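SusD homolog (PDB 4F53) probably binds mucin O-glycans at the cell surface as a SusD-family outer-membrane lipoprotein with a TPR-like helical fold. Local coordinates at residues Ala261-Ala273 with Glu299-Gln311. Sequence-based numbering, arbitrary orientation.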
ATOM      1  N   ALA A 261      -8.036  15.388   2.515  1.00 31.88           N
ATOM      2  CA  ALA A 261      -7.596  14.269   3.349  1.00 31.67           C
ATOM      3  C   ALA A 261      -7.010  14.730   4.687  1.00 34.34           C
ATOM      4  O   ALA A 261      -6.417  15.804   4.786  1.00 33.68           O
ATOM      5  CB  ALA A 261      -6.550  13.450   2.596  1.00 31.11           C
ATOM      6  N   ARG A 262      -7.184  13.894   5.714  1.00 29.43           N
ATOM      7  CA  ARG A 262      -6.600  14.104   7.042  1.00 29.04           C
ATOM      8  C   ARG A 262      -6.038  12.773   7.519  1.00 31.60           C
ATOM      9  O   ARG A 262      -6.328  11.740   6.915  1.00 31.43           O
ATOM     10  CB  ARG A 262      -7.633  14.688   8.042  1.00 29.15           C
ATOM     11  CG  ARG A 262      -7.912  16.194   7.828  1.00 32.45           C
ATOM     12  CD  ARG A 262      -6.660  17.005   8.107  1.00 32.77           C
ATOM     13  NE  ARG A 262      -6.806  18.441   7.894  1.00 34.73           N
ATOM     14  CZ  ARG A 262      -6.455  19.078   6.779  1.00 44.86           C
ATOM     15  NH1 ARG A 262      -6.026  18.397   5.724  1.00 32.71           N
ATOM     16  NH2 ARG A 262      -6.560  20.397   6.699  1.00 36.16           N
ATOM     17  N   ILE A 263      -5.218  12.786   8.574  1.00 30.24           N
ATOM     18  CA  ILE A 263      -4.686  11.536   9.157  1.00 29.52           C
ATOM     19  C   ILE A 263      -5.871  10.796   9.797  1.00 32.25           C
ATOM     20  O   ILE A 263      -6.766  11.444  10.359  1.00 31.45           O
ATOM     21  CB  ILE A 263      -3.553  11.855  10.185  1.00 32.52           C
ATOM     22  CG1 ILE A 263      -2.361  12.568   9.513  1.00 31.79           C
ATOM     23  CG2 ILE A 263      -3.080  10.607  10.991  1.00 33.49           C
ATOM     24  CD1 ILE A 263      -1.635  11.789   8.390  1.00 23.12           C
ATOM     25  N   SER A 264      -5.886   9.469   9.709  1.00 27.92           N
ATOM     26  CA  SER A 264      -6.934   8.638  10.307  1.00 27.76           C
ATOM     27  C   SER A 264      -6.838   8.625  11.822  1.00 31.85           C
ATOM     28  O   SER A 264      -5.750   8.773  12.412  1.00 31.32           O
ATOM     29  CB  SER A 264      -6.832   7.202   9.797  1.00 30.60           C
ATOM     30  OG  SER A 264      -5.678   6.564  10.311  1.00 31.24           O
ATOM     31  N   ALA A 265      -7.983   8.402  12.447  1.00 28.23           N
ATOM     32  CA  ALA A 265      -8.098   8.279  13.894  1.00 28.40           C
ATOM     33  C   ALA A 265      -7.327   7.006  14.377  1.00 32.54           C
ATOM     34  O   ALA A 265      -6.735   7.024  15.453  1.00 32.60           O
ATOM     35  CB  ALA A 265      -9.566   8.207  14.280  1.00 29.67           C
ATOM     36  N   ASP A 266      -7.294   5.934  13.544  1.00 28.83           N
ATOM     37  CA  ASP A 266      -6.592   4.684  13.840  1.00 29.70           C
ATOM     38  C   ASP A 266      -5.077   4.898  14.035  1.00 32.20           C
ATOM     39  O   ASP A 266      -4.509   4.407  15.001  1.00 33.90           O
ATOM     40  CB  ASP A 266      -6.824   3.645  12.710  1.00 31.66           C
ATOM     41  CG  ASP A 266      -8.274   3.539  12.275  1.00 38.27           C
ATOM     42  OD1 ASP A 266      -8.758   4.468  11.588  1.00 40.74           O
ATOM     43  OD2 ASP A 266      -8.931   2.573  12.663  1.00 41.54           O
ATOM     44  N   LEU A 267      -4.442   5.630  13.122  1.00 26.92           N
ATOM     45  CA  LEU A 267      -3.014   5.893  13.149  1.00 28.56           C
ATOM     46  C   LEU A 267      -2.620   6.704  14.393  1.00 34.85           C
ATOM     47  O   LEU A 267      -1.638   6.347  15.033  1.00 35.50           O
ATOM     48  CB  LEU A 267      -2.594   6.597  11.843  1.00 29.01           C
ATOM     49  CG  LEU A 267      -1.120   6.607  11.433  1.00 33.67           C
ATOM     50  CD1 LEU A 267      -0.515   5.203  11.347  1.00 32.42           C
ATOM     51  CD2 LEU A 267      -0.956   7.286  10.110  1.00 34.29           C
ATOM     52  N   THR A 268      -3.401   7.735  14.786  1.00 31.34           N
ATOM     53  CA  THR A 268      -3.077   8.483  15.994  1.00 30.95           C
ATOM     54  C   THR A 268      -3.405   7.640  17.261  1.00 36.18           C
ATOM     55  O   THR A 268      -2.706   7.786  18.258  1.00 35.93           O
ATOM     56  CB  THR A 268      -3.707   9.895  16.011  1.00 36.22           C
ATOM     57  OG1 THR A 268      -5.124   9.795  15.945  1.00 37.05           O
ATOM     58  CG2 THR A 268      -3.177  10.795  14.863  1.00 31.82           C
ATOM     59  N   CYS A 269      -4.392   6.727  17.216  1.00 34.38           N
ATOM     60  CA  CYS A 269      -4.703   5.858  18.362  1.00 35.81           C
ATOM     61  C   CYS A 269      -3.501   4.963  18.734  1.00 36.20           C
ATOM     62  O   CYS A 269      -3.127   4.906  19.901  1.00 35.35           O
ATOM     63  CB  CYS A 269      -5.945   5.022  18.094  1.00 37.67           C
ATOM     64  SG  CYS A 269      -7.488   5.921  18.349  1.00 44.21           S
ATOM     65  N   TYR A 270      -2.901   4.289  17.740  1.00 29.97           N
ATOM     66  CA  TYR A 270      -1.740   3.428  17.966  1.00 29.06           C
ATOM     67  C   TYR A 270      -0.508   4.230  18.356  1.00 30.51           C
ATOM     68  O   TYR A 270       0.175   3.877  19.301  1.00 30.15           O
ATOM     69  CB  TYR A 270      -1.404   2.606  16.703  1.00 28.92           C
ATOM     70  CG  TYR A 270      -2.284   1.389  16.504  1.00 31.22           C
ATOM     71  CD1 TYR A 270      -2.012   0.195  17.162  1.00 32.51           C
ATOM     72  CD2 TYR A 270      -3.358   1.416  15.614  1.00 31.78           C
ATOM     73  CE1 TYR A 270      -2.809  -0.934  16.975  1.00 31.03           C
ATOM     74  CE2 TYR A 270      -4.157   0.288  15.410  1.00 31.95           C
ATOM     75  CZ  TYR A 270      -3.879  -0.882  16.100  1.00 33.23           C
ATOM     76  OH  TYR A 270      -4.615  -2.008  15.897  1.00 28.21           O
HETATM   77  N   MSE A 271      -0.244   5.325  17.623  1.00 26.12           N
HETATM   78  CA  MSE A 271       0.978   6.105  17.793  1.00 25.17           C
HETATM   79  C   MSE A 271       0.968   6.930  19.056  1.00 29.55           C
HETATM   80  O   MSE A 271       2.027   7.057  19.659  1.00 29.56           O
HETATM   81  CB  MSE A 271       1.281   6.908  16.541  1.00 25.38           C
HETATM   82  CG  MSE A 271       1.610   5.976  15.378  1.00 28.96           C
HETATM   83 SE   MSE A 271       1.980   6.928  13.757  0.75 33.56          SE
HETATM   84  CE  MSE A 271       3.718   7.516  14.198  1.00 29.44           C
ATOM     85  N   ASN A 272      -0.208   7.370  19.530  1.00 28.09           N
ATOM     86  CA  ASN A 272      -0.332   8.050  20.836  1.00 29.07           C
ATOM     87  C   ASN A 272      -0.117   7.041  21.961  1.00 35.14           C
ATOM     88  O   ASN A 272       0.649   7.323  22.861  1.00 35.64           O
ATOM     89  CB  ASN A 272      -1.696   8.761  21.001  1.00 26.41           C
ATOM     90  CG  ASN A 272      -1.757  10.062  20.248  1.00 37.46           C
ATOM     91  OD1 ASN A 272      -0.745  10.654  19.914  1.00 39.44           O
ATOM     92  ND2 ASN A 272      -2.932  10.568  20.000  1.00 29.58           N
ATOM     93  N   ALA A 273      -0.728   5.827  21.869  1.00 33.88           N
ATOM     94  CA  ALA A 273      -0.579   4.776  22.890  1.00 33.45           C
ATOM     95  C   ALA A 273       0.884   4.382  23.070  1.00 36.11           C
ATOM     96  O   ALA A 273       1.305   4.082  24.184  1.00 35.22           O
ATOM     97  CB  ALA A 273      -1.387   3.560  22.506  1.00 33.70           C
ATOM     98  N   GLU A 299      -8.341  21.051  23.693  1.00 56.35           N
ATOM     99  CA  GLU A 299      -6.892  21.171  23.541  1.00 56.06           C
ATOM    100  C   GLU A 299      -6.463  20.654  22.167  1.00 54.26           C
ATOM    101  O   GLU A 299      -7.199  19.882  21.541  1.00 52.25           O
ATOM    102  CB  GLU A 299      -6.174  20.367  24.647  1.00 58.74           C
ATOM    103  CG  GLU A 299      -6.540  20.785  26.072  1.00 80.44           C
ATOM    104  CD  GLU A 299      -7.208  19.755  26.978  1.00117.35           C
ATOM    105  OE1 GLU A 299      -7.140  18.537  26.682  1.00120.47           O
ATOM    106  OE2 GLU A 299      -7.793  20.177  28.003  1.00111.95           O
ATOM    107  N   GLU A 300      -5.285  21.079  21.694  1.00 48.26           N
ATOM    108  CA  GLU A 300      -4.717  20.566  20.438  1.00 45.43           C
ATOM    109  C   GLU A 300      -3.826  19.376  20.757  1.00 46.52           C
ATOM    110  O   GLU A 300      -3.142  19.390  21.779  1.00 47.04           O
ATOM    111  CB  GLU A 300      -3.941  21.644  19.648  1.00 46.09           C
ATOM    112  CG  GLU A 300      -4.727  22.929  19.379  1.00 54.02           C
ATOM    113  CD  GLU A 300      -5.939  22.944  18.460  1.00 60.24           C
ATOM    114  OE1 GLU A 300      -6.359  21.872  17.968  1.00 43.18           O
ATOM    115  OE2 GLU A 300      -6.479  24.054  18.238  1.00 58.15           O
ATOM    116  N   SER A 301      -3.865  18.324  19.911  1.00 41.67           N
ATOM    117  CA  SER A 301      -3.057  17.110  20.106  1.00 39.16           C
ATOM    118  C   SER A 301      -2.880  16.385  18.804  1.00 38.43           C
ATOM    119  O   SER A 301      -3.394  16.835  17.782  1.00 37.64           O
ATOM    120  CB  SER A 301      -3.745  16.189  21.114  1.00 42.75           C
ATOM    121  OG  SER A 301      -5.037  15.830  20.654  1.00 49.58           O
ATOM    122  N   TYR A 302      -2.196  15.247  18.831  1.00 34.55           N
ATOM    123  CA  TYR A 302      -2.117  14.368  17.654  1.00 33.29           C
ATOM    124  C   TYR A 302      -3.409  13.580  17.629  1.00 37.42           C
ATOM    125  O   TYR A 302      -3.630  12.738  18.508  1.00 38.00           O
ATOM    126  CB  TYR A 302      -0.897  13.454  17.700  1.00 31.88           C
ATOM    127  CG  TYR A 302       0.406  14.198  17.560  1.00 31.93           C
ATOM    128  CD1 TYR A 302       0.763  14.802  16.351  1.00 33.19           C
ATOM    129  CD2 TYR A 302       1.315  14.258  18.613  1.00 32.27           C
ATOM    130  CE1 TYR A 302       1.997  15.434  16.192  1.00 29.08           C
ATOM    131  CE2 TYR A 302       2.567  14.863  18.454  1.00 31.90           C
ATOM    132  CZ  TYR A 302       2.893  15.458  17.244  1.00 36.82           C
ATOM    133  OH  TYR A 302       4.092  16.108  17.085  1.00 46.85           O
ATOM    134  N   VAL A 303      -4.328  13.950  16.718  1.00 31.01           N
ATOM    135  CA  VAL A 303      -5.633  13.314  16.677  1.00 29.34           C
ATOM    136  C   VAL A 303      -6.166  13.328  15.237  1.00 33.23           C
ATOM    137  O   VAL A 303      -6.313  14.380  14.614  1.00 33.11           O
ATOM    138  CB  VAL A 303      -6.623  13.922  17.713  1.00 33.79           C
ATOM    139  CG1 VAL A 303      -6.861  15.432  17.504  1.00 33.18           C
ATOM    140  CG2 VAL A 303      -7.932  13.126  17.764  1.00 33.46           C
ATOM    141  N   GLY A 304      -6.418  12.136  14.726  1.00 29.64           N
ATOM    142  CA  GLY A 304      -6.907  11.951  13.375  1.00 29.08           C
ATOM    143  C   GLY A 304      -8.407  12.048  13.273  1.00 35.48           C
ATOM    144  O   GLY A 304      -9.107  12.229  14.275  1.00 36.66           O
ATOM    145  N   LEU A 305      -8.904  11.935  12.055  1.00 31.38           N
ATOM    146  CA  LEU A 305     -10.331  11.967  11.789  1.00 31.68           C
ATOM    147  C   LEU A 305     -10.825  10.519  11.539  1.00 35.40           C
ATOM    148  O   LEU A 305     -10.078   9.678  11.039  1.00 31.44           O
ATOM    149  CB  LEU A 305     -10.556  12.881  10.564  1.00 31.35           C
ATOM    150  CG  LEU A 305     -11.969  13.139  10.071  1.00 34.93           C
ATOM    151  CD1 LEU A 305     -12.771  13.944  11.084  1.00 35.15           C
ATOM    152  CD2 LEU A 305     -11.925  13.852   8.747  1.00 33.66           C
ATOM    153  N   ARG A 306     -12.069  10.229  11.924  1.00 34.04           N
ATOM    154  CA  ARG A 306     -12.662   8.924  11.721  1.00 34.36           C
ATOM    155  C   ARG A 306     -12.788   8.635  10.210  1.00 37.48           C
ATOM    156  O   ARG A 306     -13.213   9.515   9.442  1.00 37.06           O
ATOM    157  CB  ARG A 306     -14.046   8.869  12.405  1.00 34.24           C
ATOM    158  CG  ARG A 306     -14.734   7.502  12.378  1.00 37.00           C
ATOM    159  CD  ARG A 306     -14.096   6.506  13.343  1.00 37.71           C
ATOM    160  NE  ARG A 306     -14.701   5.182  13.202  1.00 35.65           N
ATOM    161  CZ  ARG A 306     -15.744   4.760  13.903  1.00 47.27           C
ATOM    162  NH1 ARG A 306     -16.293   5.541  14.829  1.00 41.41           N
ATOM    163  NH2 ARG A 306     -16.256   3.564  13.679  1.00 35.29           N
ATOM    164  N   ARG A 307     -12.367   7.429   9.788  1.00 32.87           N
ATOM    165  CA  ARG A 307     -12.501   7.007   8.387  1.00 31.72           C
ATOM    166  C   ARG A 307     -13.933   6.551   8.145  1.00 35.98           C
ATOM    167  O   ARG A 307     -14.560   6.012   9.065  1.00 36.17           O
ATOM    168  CB  ARG A 307     -11.525   5.874   8.040  1.00 27.09           C
ATOM    169  CG  ARG A 307     -10.045   6.224   8.124  1.00 25.40           C
ATOM    170  CD  ARG A 307      -9.180   4.986   7.885  1.00 33.66           C
ATOM    171  NE  ARG A 307      -9.406   4.009   8.957  1.00 29.88           N
ATOM    172  CZ  ARG A 307     -10.019   2.846   8.804  1.00 40.66           C
ATOM    173  NH1 ARG A 307     -10.348   2.416   7.592  1.00 28.91           N
ATOM    174  NH2 ARG A 307     -10.264   2.081   9.856  1.00 27.47           N
ATOM    175  N   GLY A 308     -14.427   6.741   6.924  1.00 31.48           N
ATOM    176  CA  GLY A 308     -15.762   6.298   6.560  1.00 32.23           C
ATOM    177  C   GLY A 308     -16.909   7.181   7.005  1.00 37.32           C
ATOM    178  O   GLY A 308     -18.036   6.695   7.120  1.00 38.05           O
ATOM    179  N   ILE A 309     -16.655   8.473   7.246  1.00 34.50           N
ATOM    180  CA  ILE A 309     -17.737   9.425   7.559  1.00 35.64           C
ATOM    181  C   ILE A 309     -18.494   9.658   6.237  1.00 40.21           C
ATOM    182  O   ILE A 309     -17.858   9.877   5.207  1.00 39.17           O
ATOM    183  CB  ILE A 309     -17.221  10.745   8.198  1.00 37.33           C
ATOM    184  CG1 ILE A 309     -16.545  10.490   9.572  1.00 36.66           C
ATOM    185  CG2 ILE A 309     -18.356  11.786   8.293  1.00 35.90           C
ATOM    186  CD1 ILE A 309     -15.698  11.688  10.108  1.00 31.03           C
ATOM    187  N   LEU A 310     -19.818   9.522   6.244  1.00 39.65           N
ATOM    188  CA  LEU A 310     -20.606   9.678   5.025  1.00 40.88           C
ATOM    189  C   LEU A 310     -20.500  11.096   4.529  1.00 46.91           C
ATOM    190  O   LEU A 310     -20.519  12.038   5.329  1.00 47.96           O
ATOM    191  CB  LEU A 310     -22.093   9.305   5.259  1.00 42.18           C
ATOM    192  CG  LEU A 310     -22.952   8.987   4.013  1.00 47.18           C
ATOM    193  CD1 LEU A 310     -22.694   7.552   3.489  1.00 46.20           C
ATOM    194  CD2 LEU A 310     -24.446   9.113   4.333  1.00 47.90           C
ATOM    195  N   GLN A 311     -20.372  11.246   3.202  1.00 44.10           N
ATOM    196  CA  GLN A 311     -20.358  12.547   2.541  1.00 45.00           C
ATOM    197  C   GLN A 311     -21.625  13.291   2.944  1.00 49.66           C
ATOM    198  O   GLN A 311     -22.718  12.717   2.880  1.00 51.44           O
ATOM    199  CB  GLN A 311     -20.265  12.369   1.015  1.00 46.32           C
ATOM    200  CG  GLN A 311     -19.759  13.601   0.283  1.00 55.11           C
ATOM    201  CD  GLN A 311     -18.282  13.881   0.439  1.00 52.97           C
ATOM    202  OE1 GLN A 311     -17.494  13.052   0.900  1.00 45.19           O
ATOM    203  NE2 GLN A 311     -17.878  15.094   0.078  1.00 38.78           N
TER
HETATM  204  O   HOH W   1     -11.045   5.621  11.796  1.00 27.19           O
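Gly-304 and Leu-305 pack against the turn that leads from strand 261-263 into helix 265-273, and here the contact is tightest. Leu-305 N donates to Ile-263 O (2.8 Å), its carbonyl receives Ala-265 N, and together they make a single beta bridge around Ser-264. A side chain at Gly-304 would run into Ser-264 O, Ile-263 O and Ala-265 N. Thr-268 extends this packed part, its OG1 accepting from Gly-304 N (2.9 Å) and its CG2 lying on the same backbone. Ser-264 caps the helix through OG, which accepts from Leu-267 N and also bonds Gly-60, while its CB rests against CG and CD of Arg-307.

Beyond that, the arginine chain bends before NE (chi3 -64°), which turns the guanidinium edge to Asp-266: NE reaches OD1 at 2.7 Å and NH2 reaches OD2 at 3.1 Å. Both nitrogens approach from above the carboxylate, the two planes being 57° apart. A water links OD1 to Arg-307 N, Met-458 N holds OD2, and a glycerol, probably from the crystallisation liquor, bonds NH1 of Arg-307.

The contact loosens only at partly exposed Asn-272 and Tyr-302, where Asn-272 ND2 donates to Tyr-302 O (2.7 Å) while OD1 of Asn-272 bonds Arg-279. The backbone of the loop is thus tied to the end of strand 261-263 and to helix 265-273, whereas the buried ion pair, with further donors on the carboxylate, would probably keep Asp-266 ionised.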